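Local coordinates for protein N-acetylneuraminic acid (Sialic acid) synthetase (Leptospira borgpetersenii serovar Hardjo-bovis, PDB 6NCS) that probably makes N-acetylneuraminic acid or its 9-phosphate, as a NeuB-family sialic acid synthase that binds manganese in a TIM-barrel domain, at residues A[121-126]-A[146-151]; A[171-176]-A[201-206]; A[64-69]-A[78-83]; A[129-134]-A[157-162]. One frame throughout, in Å; residues are numbered along the deposited sequence. Where two conformers were deposited one is given.

Contact 1. Residues A[121-126]-A[146-151]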
loop_
_atom_site.group_PDB
_atom_site.type_symbol
_atom_site.label_atom_id
_atom_site.label_comp_id
_atom_site.label_asym_id
_atom_site.label_seq_id
_atom_site.Cartn_x
_atom_site.Cartn_y
_atom_site.Cartn_z
ATOM N N VAL A 121 -20.598 0.147 26.533
ATOM C CA VAL A 121 -19.661 0.110 25.414
ATOM C C VAL A 121 -19.303 1.541 25.024
ATOM O O VAL A 121 -20.102 2.471 25.184
ATOM C CB VAL A 121 -20.214 -0.669 24.204
ATOM C CG1 VAL A 121 -20.743 -2.036 24.644
ATOM C CG2 VAL A 121 -21.284 0.147 23.475
ATOM N N GLU A 122 -18.078 1.724 24.530
ATOM C CA GLU A 122 -17.610 3.042 24.120
ATOM C C GLU A 122 -17.517 3.201 22.613
ATOM O O GLU A 122 -17.335 4.330 22.144
ATOM C CB GLU A 122 -16.238 3.349 24.747
ATOM C CG GLU A 122 -16.276 3.552 26.271
ATOM C CD GLU A 122 -17.138 4.738 26.712
ATOM O OE1 GLU A 122 -17.349 5.679 25.911
ATOM O OE2 GLU A 122 -17.605 4.730 27.874
ATOM N N ILE A 123 -17.629 2.109 21.857
ATOM C CA ILE A 123 -17.564 2.106 20.398
ATOM C C ILE A 123 -18.748 1.322 19.860
ATOM O O ILE A 123 -19.086 0.256 20.386
ATOM C CB ILE A 123 -16.260 1.465 19.871
ATOM C CG1 ILE A 123 -15.027 2.138 20.440
ATOM C CG2 ILE A 123 -16.203 1.542 18.343
ATOM C CD1 ILE A 123 -13.744 1.586 19.830
ATOM N N LEU A 124 -19.348 1.824 18.780
ATOM C CA LEU A 124 -20.369 1.103 18.031
ATOM C C LEU A 124 -19.862 0.823 16.621
ATOM O O LEU A 124 -19.272 1.698 15.978
ATOM C CB LEU A 124 -21.673 1.910 17.942
ATOM C CG LEU A 124 -22.387 2.316 19.228
ATOM C CD1 LEU A 124 -23.468 3.329 18.899
ATOM C CD2 LEU A 124 -22.993 1.090 19.892
ATOM N N LYS A 125 -20.101 -0.388 16.130
ATOM C CA LYS A 125 -19.895 -0.693 14.721
ATOM C C LYS A 125 -21.244 -0.688 14.018
ATOM O O LYS A 125 -22.217 -1.221 14.549
ATOM C CB LYS A 125 -19.234 -2.066 14.549
ATOM C CG LYS A 125 -19.158 -2.551 13.115
ATOM C CD LYS A 125 -18.124 -1.790 12.333
ATOM C CE LYS A 125 -18.260 -2.067 10.839
ATOM N NZ LYS A 125 -18.010 -3.497 10.501
ATOM N N ILE A 126 -21.306 -0.096 12.823
ATOM C CA ILE A 126 -22.502 -0.157 11.988
ATOM C C ILE A 126 -22.145 -0.931 10.730
ATOM O O ILE A 126 -21.195 -0.569 10.018
ATOM C CB ILE A 126 -23.047 1.234 11.637
ATOM C CG1 ILE A 126 -23.421 2.005 12.903
ATOM C CG2 ILE A 126 -24.262 1.103 10.719
ATOM C CD1 ILE A 126 -24.550 1.385 13.690
ATOM N N ILE A 146 -18.150 6.498 19.998
ATOM C CA ILE A 146 -17.339 6.343 18.797
ATOM C C ILE A 146 -18.070 5.415 17.845
ATOM O O ILE A 146 -18.582 4.371 18.258
ATOM C CB ILE A 146 -15.959 5.764 19.146
ATOM C CG1 ILE A 146 -15.216 6.667 20.136
ATOM C CG2 ILE A 146 -15.136 5.503 17.871
ATOM C CD1 ILE A 146 -14.111 5.920 20.865
ATOM N N VAL A 147 -18.118 5.779 16.565
ATOM C CA VAL A 147 -18.857 5.001 15.577
ATOM C C VAL A 147 -17.897 4.583 14.481
ATOM O O VAL A 147 -17.207 5.430 13.899
ATOM C CB VAL A 147 -20.032 5.784 14.974
ATOM C CG1 VAL A 147 -20.731 4.915 13.929
ATOM C CG2 VAL A 147 -21.013 6.215 16.060
ATOM N N ILE A 148 -17.859 3.285 14.202
ATOM C CA ILE A 148 -17.157 2.742 13.048
ATOM C C ILE A 148 -18.218 2.291 12.056
ATOM O O ILE A 148 -19.059 1.448 12.388
ATOM C CB ILE A 148 -16.248 1.568 13.431
ATOM C CG1 ILE A 148 -15.247 1.977 14.519
ATOM C CG2 ILE A 148 -15.546 1.063 12.182
ATOM C CD1 ILE A 148 -14.370 0.803 15.008
ATOM N N LEU A 149 -18.192 2.859 10.850
ATOM C CA LEU A 149 -19.119 2.509 9.778
ATOM C C LEU A 149 -18.343 1.848 8.648
ATOM O O LEU A 149 -17.283 2.341 8.264
ATOM C CB LEU A 149 -19.823 3.759 9.253
ATOM C CG LEU A 149 -20.744 3.615 8.038
ATOM C CD1 LEU A 149 -21.990 2.780 8.382
ATOM C CD2 LEU A 149 -21.133 4.996 7.517
ATOM N N SER A 150 -18.845 0.729 8.140
ATOM C CA SER A 150 -18.312 0.094 6.941
ATOM C C SER A 150 -19.168 0.478 5.743
ATOM O O SER A 150 -20.384 0.640 5.867
ATOM C CB SER A 150 -18.290 -1.429 7.081
ATOM O OG SER A 150 -17.235 -1.851 7.921
ATOM N N ARG A 151 -18.531 0.617 4.570
ATOM C CA ARG A 151 -19.230 1.131 3.392
ATOM C C ARG A 151 -19.409 0.100 2.281
ATOM O O ARG A 151 -19.601 0.481 1.124
ATOM C CB ARG A 151 -18.548 2.397 2.838
ATOM C CG ARG A 151 -17.017 2.370 2.580
ATOM C CD ARG A 151 -16.613 1.462 1.395
ATOM N NE ARG A 151 -17.383 1.706 0.172
ATOM C CZ ARG A 151 -16.839 1.827 -1.037
ATOM N NH1 ARG A 151 -15.526 1.725 -1.179
ATOM N NH2 ARG A 151 -17.599 2.036 -2.104
HETATM O O HOH W 1 -17.658 -4.610 7.849
#

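Contact 2. Residues A[171-176]-A[201-206]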
loop_
_atom_site.group_PDB
_atom_site.type_symbol
_atom_site.label_atom_id
_atom_site.label_comp_id
_atom_site.label_asym_id
_atom_site.label_seq_id
_atom_site.Cartn_x
_atom_site.Cartn_y
_atom_site.Cartn_z
ATOM N N SER A 171 -19.936 13.334 16.040
ATOM C CA SER A 171 -19.596 12.007 16.539
ATOM C C SER A 171 -18.139 11.679 16.213
ATOM O O SER A 171 -17.664 11.984 15.109
ATOM C CB SER A 171 -20.502 10.946 15.909
ATOM O OG SER A 171 -21.876 11.241 16.111
ATOM N N PRO A 172 -17.397 11.073 17.139
ATOM C CA PRO A 172 -16.110 10.482 16.751
ATOM C C PRO A 172 -16.395 9.357 15.772
ATOM O O PRO A 172 -17.240 8.494 16.027
ATOM C CB PRO A 172 -15.521 9.965 18.073
ATOM C CG PRO A 172 -16.370 10.564 19.152
ATOM C CD PRO A 172 -17.730 10.778 18.541
ATOM N N PHE A 173 -15.739 9.411 14.616
ATOM C CA PHE A 173 -16.209 8.645 13.478
ATOM C C PHE A 173 -15.037 8.049 12.713
ATOM O O PHE A 173 -14.034 8.721 12.460
ATOM C CB PHE A 173 -17.057 9.530 12.557
ATOM C CG PHE A 173 -17.617 8.801 11.379
ATOM C CD1 PHE A 173 -18.695 7.946 11.527
ATOM C CD2 PHE A 173 -17.069 8.979 10.122
ATOM C CE1 PHE A 173 -19.211 7.260 10.440
ATOM C CE2 PHE A 173 -17.574 8.302 9.027
ATOM C CZ PHE A 173 -18.660 7.444 9.185
ATOM N N ILE A 174 -15.190 6.783 12.348
ATOM C CA ILE A 174 -14.215 6.014 11.582
ATOM C C ILE A 174 -14.959 5.342 10.436
ATOM O O ILE A 174 -16.044 4.790 10.637
ATOM C CB ILE A 174 -13.528 4.967 12.483
ATOM C CG1 ILE A 174 -12.704 5.676 13.557
ATOM C CG2 ILE A 174 -12.696 3.966 11.673
ATOM C CD1 ILE A 174 -12.429 4.820 14.780
ATOM N N LEU A 175 -14.376 5.368 9.236
ATOM C CA LEU A 175 -14.992 4.734 8.075
ATOM C C LEU A 175 -14.098 3.607 7.570
ATOM O O LEU A 175 -12.895 3.809 7.397
ATOM C CB LEU A 175 -15.216 5.767 6.980
ATOM C CG LEU A 175 -15.914 5.338 5.701
ATOM C CD1 LEU A 175 -17.343 4.919 6.048
ATOM C CD2 LEU A 175 -15.941 6.509 4.720
ATOM N N LEU A 176 -14.673 2.427 7.338
ATOM C CA LEU A 176 -13.917 1.295 6.805
ATOM C C LEU A 176 -14.317 1.025 5.358
ATOM O O LEU A 176 -15.494 0.787 5.068
ATOM C CB LEU A 176 -14.141 0.031 7.634
ATOM C CG LEU A 176 -13.908 0.122 9.141
ATOM C CD1 LEU A 176 -14.163 -1.261 9.795
ATOM C CD2 LEU A 176 -12.508 0.616 9.432
ATOM N N TYR A 201 -11.704 12.685 3.129
ATOM C CA TYR A 201 -12.151 12.885 4.501
ATOM C C TYR A 201 -10.960 13.037 5.439
ATOM O O TYR A 201 -9.853 12.582 5.147
ATOM C CB TYR A 201 -13.014 11.708 4.953
ATOM C CG TYR A 201 -14.287 11.565 4.154
ATOM C CD1 TYR A 201 -15.284 12.521 4.244
ATOM C CD2 TYR A 201 -14.496 10.466 3.329
ATOM C CE1 TYR A 201 -16.462 12.400 3.526
ATOM C CE2 TYR A 201 -15.671 10.324 2.614
ATOM C CZ TYR A 201 -16.652 11.297 2.717
ATOM O OH TYR A 201 -17.821 11.178 2.001
ATOM N N GLU A 202 -11.208 13.660 6.594
ATOM C CA GLU A 202 -10.161 13.954 7.568
ATOM C C GLU A 202 -10.094 12.947 8.712
ATOM O O GLU A 202 -9.101 12.937 9.444
ATOM C CB GLU A 202 -10.350 15.368 8.147
ATOM N N PHE A 203 -11.104 12.099 8.874
ATOM C CA PHE A 203 -11.155 11.127 9.959
ATOM C C PHE A 203 -10.460 9.835 9.541
ATOM O O PHE A 203 -10.144 9.635 8.358
ATOM C CB PHE A 203 -12.615 10.880 10.363
ATOM C CG PHE A 203 -13.555 10.690 9.196
ATOM C CD1 PHE A 203 -13.573 9.495 8.491
ATOM C CD2 PHE A 203 -14.406 11.711 8.799
ATOM C CE1 PHE A 203 -14.438 9.318 7.404
ATOM C CE2 PHE A 203 -15.271 11.545 7.720
ATOM C CZ PHE A 203 -15.291 10.349 7.027
ATOM N N PRO A 204 -10.180 8.935 10.492
ATOM C CA PRO A 204 -9.424 7.720 10.147
ATOM C C PRO A 204 -10.190 6.810 9.193
ATOM O O PRO A 204 -11.407 6.637 9.309
ATOM C CB PRO A 204 -9.207 7.044 11.507
ATOM C CG PRO A 204 -9.234 8.191 12.492
ATOM C CD PRO A 204 -10.346 9.059 11.956
ATOM N N ILE A 205 -9.457 6.228 8.242
ATOM C CA ILE A 205 -9.996 5.290 7.262
ATOM C C ILE A 205 -9.320 3.944 7.472
ATOM O O ILE A 205 -8.096 3.878 7.633
ATOM C CB ILE A 205 -9.756 5.775 5.814
ATOM C CG1 ILE A 205 -10.294 7.196 5.620
ATOM C CG2 ILE A 205 -10.387 4.802 4.818
ATOM C CD1 ILE A 205 -11.776 7.305 5.866
ATOM N N GLY A 206 -10.109 2.872 7.453
ATOM C CA GLY A 206 -9.523 1.554 7.534
ATOM C C GLY A 206 -10.143 0.592 6.544
ATOM O O GLY A 206 -10.662 1.007 5.503
#

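Contact 3. Residues A[64-69]-A[78-83]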
loop_
_atom_site.group_PDB
_atom_site.type_symbol
_atom_site.label_atom_id
_atom_site.label_comp_id
_atom_site.label_asym_id
_atom_site.label_seq_id
_atom_site.Cartn_x
_atom_site.Cartn_y
_atom_site.Cartn_z
ATOM N N ASN A 64 -31.894 -8.804 16.390
ATOM C CA ASN A 64 -33.053 -9.687 16.380
ATOM C C ASN A 64 -33.159 -10.304 14.990
ATOM O O ASN A 64 -33.169 -9.581 13.986
ATOM C CB ASN A 64 -34.327 -8.917 16.736
ATOM C CG ASN A 64 -35.585 -9.742 16.526
ATOM O OD1 ASN A 64 -36.253 -9.625 15.500
ATOM N ND2 ASN A 64 -35.916 -10.579 17.508
ATOM N N SER A 65 -33.217 -11.639 14.934
ATOM C CA SER A 65 -33.158 -12.346 13.654
ATOM C C SER A 65 -34.268 -11.900 12.708
ATOM O O SER A 65 -34.017 -11.622 11.528
ATOM C CB SER A 65 -33.239 -13.855 13.889
ATOM O OG SER A 65 -32.166 -14.301 14.703
ATOM N N GLU A 66 -35.510 -11.853 13.205
ATOM C CA GLU A 66 -36.641 -11.488 12.356
ATOM C C GLU A 66 -36.534 -10.047 11.865
ATOM O O GLU A 66 -36.868 -9.746 10.713
ATOM C CB GLU A 66 -37.951 -11.700 13.113
ATOM C CG GLU A 66 -38.330 -13.160 13.304
ATOM C CD GLU A 66 -37.716 -13.787 14.543
ATOM O OE1 GLU A 66 -36.895 -13.130 15.220
ATOM O OE2 GLU A 66 -38.073 -14.946 14.848
ATOM N N GLU A 67 -36.087 -9.136 12.730
ATOM C CA GLU A 67 -35.882 -7.759 12.301
ATOM C C GLU A 67 -34.817 -7.694 11.214
ATOM O O GLU A 67 -34.945 -6.947 10.234
ATOM C CB GLU A 67 -35.483 -6.908 13.508
ATOM C CG GLU A 67 -35.601 -5.410 13.320
ATOM C CD GLU A 67 -34.426 -4.800 12.581
ATOM O OE1 GLU A 67 -33.342 -5.430 12.520
ATOM O OE2 GLU A 67 -34.594 -3.674 12.059
ATOM N N ARG A 68 -33.774 -8.501 11.359
ATOM C CA ARG A 68 -32.620 -8.402 10.479
ATOM C C ARG A 68 -32.900 -9.015 9.111
ATOM O O ARG A 68 -32.434 -8.497 8.089
ATOM C CB ARG A 68 -31.429 -9.080 11.145
ATOM C CG ARG A 68 -30.131 -9.004 10.379
ATOM C CD ARG A 68 -29.039 -9.626 11.216
ATOM N NE ARG A 68 -27.751 -9.694 10.539
ATOM C CZ ARG A 68 -26.634 -10.084 11.138
ATOM N NH1 ARG A 68 -26.664 -10.439 12.424
ATOM N NH2 ARG A 68 -25.491 -10.116 10.466
ATOM N N PHE A 69 -33.657 -10.116 9.058
ATOM C CA PHE A 69 -33.806 -10.837 7.799
ATOM C C PHE A 69 -35.234 -10.966 7.296
ATOM O O PHE A 69 -35.423 -11.434 6.168
ATOM C CB PHE A 69 -33.170 -12.232 7.903
ATOM C CG PHE A 69 -31.675 -12.193 7.980
ATOM C CD1 PHE A 69 -30.929 -11.776 6.887
ATOM C CD2 PHE A 69 -31.013 -12.532 9.147
ATOM C CE1 PHE A 69 -29.556 -11.718 6.954
ATOM C CE2 PHE A 69 -29.639 -12.476 9.223
ATOM C CZ PHE A 69 -28.904 -12.069 8.121
ATOM N N LEU A 78 -31.168 -19.744 10.600
ATOM C CA LEU A 78 -29.725 -19.927 10.713
ATOM C C LEU A 78 -29.132 -19.070 11.825
ATOM O O LEU A 78 -28.269 -19.532 12.580
ATOM C CB LEU A 78 -29.049 -19.604 9.380
ATOM C CG LEU A 78 -27.518 -19.684 9.406
ATOM C CD1 LEU A 78 -27.048 -21.132 9.307
ATOM C CD2 LEU A 78 -26.892 -18.821 8.322
ATOM N N VAL A 79 -29.569 -17.815 11.939
ATOM C CA VAL A 79 -28.954 -16.896 12.895
ATOM C C VAL A 79 -29.692 -16.834 14.224
ATOM O O VAL A 79 -29.161 -16.254 15.184
ATOM C CB VAL A 79 -28.825 -15.470 12.314
ATOM C CG1 VAL A 79 -28.006 -15.479 11.025
ATOM C CG2 VAL A 79 -30.197 -14.846 12.103
ATOM N N LYS A 80 -30.899 -17.392 14.312
ATOM C CA LYS A 80 -31.621 -17.397 15.583
ATOM C C LYS A 80 -30.811 -17.971 16.742
ATOM O O LYS A 80 -30.801 -17.351 17.818
ATOM C CB LYS A 80 -32.947 -18.153 15.417
ATOM C CG LYS A 80 -33.935 -17.862 16.524
ATOM C CD LYS A 80 -34.056 -16.360 16.681
ATOM C CE LYS A 80 -35.324 -15.943 17.375
ATOM N NZ LYS A 80 -35.503 -14.467 17.284
ATOM N N PRO A 81 -30.119 -19.113 16.609
ATOM C CA PRO A 81 -29.385 -19.653 17.765
ATOM C C PRO A 81 -28.235 -18.784 18.229
ATOM O O PRO A 81 -27.826 -18.916 19.385
ATOM C CB PRO A 81 -28.870 -21.010 17.261
ATOM C CG PRO A 81 -29.783 -21.371 16.166
ATOM C CD PRO A 81 -30.143 -20.084 15.499
ATOM N N ALA A 82 -27.696 -17.921 17.376
ATOM C CA ALA A 82 -26.525 -17.127 17.719
ATOM C C ALA A 82 -26.879 -15.798 18.368
ATOM O O ALA A 82 -25.981 -14.994 18.625
ATOM C CB ALA A 82 -25.673 -16.884 16.467
ATOM N N GLU A 83 -28.158 -15.545 18.648
ATOM C CA GLU A 83 -28.527 -14.309 19.324
ATOM C C GLU A 83 -27.996 -14.313 20.750
ATOM O O GLU A 83 -28.141 -15.303 21.474
ATOM C CB GLU A 83 -30.045 -14.137 19.336
ATOM C CG GLU A 83 -30.641 -13.727 17.997
ATOM C CD GLU A 83 -32.122 -13.392 18.087
ATOM O OE1 GLU A 83 -32.597 -13.085 19.200
ATOM O OE2 GLU A 83 -32.812 -13.437 17.044
HETATM O O HOH W 2 -34.170 -10.991 19.663
#

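Contact 4. Residues A[129-134]-A[157-162]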
loop_
_atom_site.group_PDB
_atom_site.type_symbol
_atom_site.label_atom_id
_atom_site.label_comp_id
_atom_site.label_asym_id
_atom_site.label_seq_id
_atom_site.Cartn_x
_atom_site.Cartn_y
_atom_site.Cartn_z
ATOM N N CYS A 129 -24.506 -3.248 5.449
ATOM C CA CYS A 129 -25.896 -3.295 5.014
ATOM C C CYS A 129 -26.750 -2.200 5.633
ATOM O O CYS A 129 -27.886 -2.002 5.184
ATOM C CB CYS A 129 -26.498 -4.658 5.356
ATOM S SG CYS A 129 -26.652 -4.943 7.147
ATOM N N ASP A 130 -26.249 -1.492 6.649
ATOM C CA ASP A 130 -27.009 -0.440 7.305
ATOM C C ASP A 130 -26.499 0.949 6.949
ATOM O O ASP A 130 -26.825 1.923 7.629
ATOM C CB ASP A 130 -27.002 -0.658 8.817
ATOM C CG ASP A 130 -27.958 -1.749 9.218
ATOM O OD1 ASP A 130 -28.999 -1.858 8.531
ATOM O OD2 ASP A 130 -27.676 -2.504 10.176
ATOM N N ILE A 131 -25.716 1.068 5.877
ATOM C CA ILE A 131 -25.227 2.388 5.502
ATOM C C ILE A 131 -26.345 3.279 4.980
ATOM O O ILE A 131 -26.165 4.498 4.894
ATOM C CB ILE A 131 -24.066 2.247 4.494
ATOM C CG1 ILE A 131 -23.326 3.583 4.353
ATOM C CG2 ILE A 131 -24.579 1.723 3.154
ATOM C CD1 ILE A 131 -21.915 3.465 3.854
ATOM N N CYS A 132 -27.510 2.706 4.664
ATOM C CA CYS A 132 -28.692 3.470 4.303
ATOM C C CYS A 132 -29.796 3.325 5.338
ATOM O O CYS A 132 -30.949 3.664 5.054
ATOM C CB CYS A 132 -29.209 3.038 2.930
ATOM S SG CYS A 132 -27.990 3.244 1.621
ATOM N N ASN A 133 -29.466 2.828 6.530
ATOM C CA ASN A 133 -30.430 2.666 7.620
ATOM C C ASN A 133 -30.436 3.962 8.432
ATOM O O ASN A 133 -29.771 4.093 9.462
ATOM C CB ASN A 133 -30.048 1.456 8.465
ATOM C CG ASN A 133 -31.123 1.042 9.455
ATOM O OD1 ASN A 133 -31.928 1.856 9.905
ATOM N ND2 ASN A 133 -31.130 -0.241 9.806
ATOM N N ILE A 134 -31.208 4.939 7.947
ATOM C CA ILE A 134 -31.118 6.301 8.477
ATOM C C ILE A 134 -31.480 6.336 9.957
ATOM O O ILE A 134 -30.814 7.001 10.760
ATOM C CB ILE A 134 -32.010 7.255 7.659
ATOM C CG1 ILE A 134 -31.652 7.170 6.175
ATOM C CG2 ILE A 134 -31.859 8.688 8.169
ATOM C CD1 ILE A 134 -30.201 7.487 5.883
ATOM N N SER A 157 -22.198 8.932 -3.139
ATOM C CA SER A 157 -23.280 9.743 -2.593
ATOM C C SER A 157 -23.868 9.109 -1.340
ATOM O O SER A 157 -24.230 9.814 -0.391
ATOM C CB SER A 157 -24.366 9.959 -3.651
ATOM O OG SER A 157 -24.922 8.728 -4.083
ATOM N N GLU A 158 -23.985 7.779 -1.320
ATOM C CA GLU A 158 -24.529 7.112 -0.142
ATOM C C GLU A 158 -23.592 7.265 1.047
ATOM O O GLU A 158 -24.043 7.429 2.189
ATOM C CB GLU A 158 -24.788 5.638 -0.455
ATOM C CG GLU A 158 -26.012 5.436 -1.336
ATOM C CD GLU A 158 -26.109 4.056 -1.956
ATOM O OE1 GLU A 158 -25.137 3.280 -1.866
ATOM O OE2 GLU A 158 -27.166 3.750 -2.548
ATOM N N ILE A 159 -22.283 7.212 0.792
ATOM C CA ILE A 159 -21.288 7.425 1.844
ATOM C C ILE A 159 -21.390 8.843 2.395
ATOM O O ILE A 159 -21.371 9.060 3.613
ATOM C CB ILE A 159 -19.878 7.139 1.300
ATOM C CG1 ILE A 159 -19.723 5.641 1.002
ATOM C CG2 ILE A 159 -18.805 7.639 2.268
ATOM C CD1 ILE A 159 -18.425 5.303 0.254
ATOM N N GLU A 160 -21.478 9.833 1.504
ATOM C CA GLU A 160 -21.552 11.223 1.945
ATOM C C GLU A 160 -22.786 11.462 2.808
ATOM O O GLU A 160 -22.716 12.171 3.824
ATOM C CB GLU A 160 -21.545 12.157 0.731
ATOM C CG GLU A 160 -21.395 13.637 1.083
ATOM C CD GLU A 160 -20.048 13.969 1.711
ATOM O OE1 GLU A 160 -19.063 13.254 1.439
ATOM O OE2 GLU A 160 -19.975 14.949 2.482
ATOM N N THR A 161 -23.928 10.881 2.423
ATOM C CA THR A 161 -25.136 11.026 3.233
ATOM C C THR A 161 -24.935 10.427 4.619
ATOM O O THR A 161 -25.304 11.040 5.625
ATOM C CB THR A 161 -26.324 10.380 2.521
ATOM O OG1 THR A 161 -26.587 11.102 1.312
ATOM C CG2 THR A 161 -27.575 10.410 3.396
ATOM N N ALA A 162 -24.323 9.245 4.694
ATOM C CA ALA A 162 -24.080 8.625 5.994
ATOM C C ALA A 162 -23.083 9.441 6.815
ATOM O O ALA A 162 -23.299 9.697 8.006
ATOM C CB ALA A 162 -23.581 7.190 5.801
HETATM O O HOH W 3 -26.566 6.643 3.056
#

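Contact 1. Residues A[121-126]-A[146-151]
Ile123 and Ile146 meet on one face of two neighbouring strands, CG1 of Ile123 lying 3.9 Å from CD1 of Ile146. On the same face CG2 of Ile123, set anti to its own backbone N (CG1 at chi1 -56°), reaches CD1 of Ile148. The other face is apolar: CG2 of Ile126 packs against CD1 of Leu149 at 3.7 Å, and its CG1 lies near CG1 of Val147. Leu136 and Leu137 of helix 134-143 pack on Ile126 there.

Between the two faces the backbones pair in parallel, the short strand axes 4.6 Å apart and 20° from parallel. Leu124 carries the middle of the ladder, its N giving to Ile146 O (2.7 Å) and its O accepting from Ile148 N (2.8 Å); Ile126 repeats this with Ile148 O and, at greater length, Ser150 N.

Towards the C-terminal ends the chemistry turns polar. CD of Lys125 lies close to Ile148 O and CG2, the side chain crossing that of Ile148 at about a right angle. A water joins Lys125 NZ to OG of one modelled conformer of Ser150, a bridge to that extent doubtful, while NZ also forms a salt bridge with Glu229. These are features of a beta-alpha-beta unit in a TIM barrel, whose C-terminal strand ends here border the manganese site of His210 and His231.

Contact 2. Residues A[171-176]-A[201-206]
Phe173 drives the edge of its ring into the face of Phe203, the tight centre of a contact within a parallel beta-alpha-beta unit of the TIM barrel; Phe173 belongs to strand 173-178, and Phe203 lies in the loop leading into strand 205-209. The planes stand at 86° and the centroids 4.9 Å apart, a T-shaped pair. CD2 of Phe173 sits over the centre of the Phe203 ring, with CE2 beside it and 3.7 Å from CZ. Phe203 takes up the crowded position, CG between its backbone N and carbonyl carbon (chi1 45°), and its CB comes within 3.3 Å of Phe173 O. Next to the pair, CB of Leu175 touches CE1 of Phe203 and, at 3.9 Å, CD1 of Ile205. Also buried is Ile174, whose CG2 lies 3.8 Å from Pro204 O. Phe166 and Val163 of helix 156-168 pack on Phe173 from outside the two segments.

Looser packing is confined to the ring of Tyr201, the first residue to leave helical torsions after helix 193-200. Its CE2 is 4.4 Å from CD2 of Leu175, whereas its CB packs closely on the Phe203 face opposite Phe173, offset toward the rim. The Tyr201 hydroxyl is hydrogen-bonded to Glu160.

The backbone pairing is short. Leu175 N gives to Pro204 O, and Leu175 O accepts from Gly206 N. Beyond this last bond Gly206 lies against the Leu176 side chain, whose CD2 is 3.7 Å from Gly206 CA.

Contact 3. Residues A[64-69]-A[78-83]
Ser65 and Lys80 converge on a single carboxylate oxygen, Glu83 OE2, which accepts three hydrogen bonds. Ser65 grips it twice: its OG, held beside its own backbone N (chi1 -60°), gives at 2.6 Å to the anti lone pair, and that N gives at 2.8 Å from above the carboxylate plane, 46° out of it. Lys80 NZ completes the set at 2.9 Å, on the syn side but out of the carboxylate plane. The same ammonium reaches the syn lone pair of Glu66 OE1 (2.8 Å), the two side chains crossing at about a right angle; Glu66, Lys80 and Glu83 thus form a salt-bridge network through the shared NZ. A water ties Glu83 OE1 to Asn64 ND2, while Asn64 OD1 accepts from Glu67 N as the N-cap of helix 65-69.

Beside these bonds CG2 of Val79 meets the Phe69 ring at its edge, 3.8 Å from CE2. Helix 65-69 follows strand 57-62 of the barrel, and Glu67 makes salt bridges to Arg288 and Lys290 of the second subunit.

With Glu66 OE1 and Glu83 OE2 only 4.5 Å apart, the shared ammonium probably offsets their repulsion, and the bonds at OE2 would favour an ionised Glu83.

Contact 4. Residues A[129-134]-A[157-162]
Ile131 points its side chain at helix 156-168 and meets it with two different atoms. CG1, anti to the backbone N (chi1 -166°), lies 3.9 Å from CB of Ala162. CD1 lies farther along the branch, 4.2 Å from CG1 of Ile159, although the CB of Ile159 is directed away from the loop. Ala162 instead turns its CB toward the loop, where the methyl also rests 3.8 Å from Ile131 O.

Cys132 makes the neighbouring contact at the less buried end. Its SG approaches the carboxylate end of Glu158 at 4.1 Å from CD, a packing contact against an extended chain. Glu158 OE1 accepts from Ser155 N and pairs with Arg284 of the second subunit.

In the TIM barrel, this places the loop that follows strand 123-126 against the helix after the next strand, 146-150, whose Leu149 touches both Ile131 and Ala162. The loop contains a type I turn from Asp130 to Asn133, closed by Asn133 N to Asp130 O and braced by Asn133 ND2, which gives to Asp130 OD1 at 3.0 Å and 171°. That oxygen is met from well above its carboxylate plane (72° out of it) and also pairs with Arg288 of the second subunit. Asn133 also caps helix 134-143 through OD1 to Leu136 N.

A water links the segments, donating to Ile131 O at 2.9 Å and to Glu158 O at 2.8 Å.

Overall arrangement
Contacts 1 and 2 belong to the barrel core, their centres about 9 and 11 Å from that of the chain, and share one parallel sheet: strands 146-150 and 173-178 are neighbours, joined by a probable hydrogen bond from Leu176 N to Leu149 O, 2.8 Å. Contact 4 lies further out, about 17 Å from the chain centre, and packs on contact 1 through Ala162 CB against Leu149 CD2 and on contact 2 through Ile159 CG2 against Leu175 CD2. Contact 3 is peripheral and partly buried, about 22 Å out, its nearest atoms about 5 Å from contact 4 without touching. Chemistry follows place: backbone ladders and apolar side chains in contacts 1 and 2, van der Waals packing with a bridging water in contact 4, a salt-bridge network in contact 3. Contacts 3 and 4 both touch the second subunit.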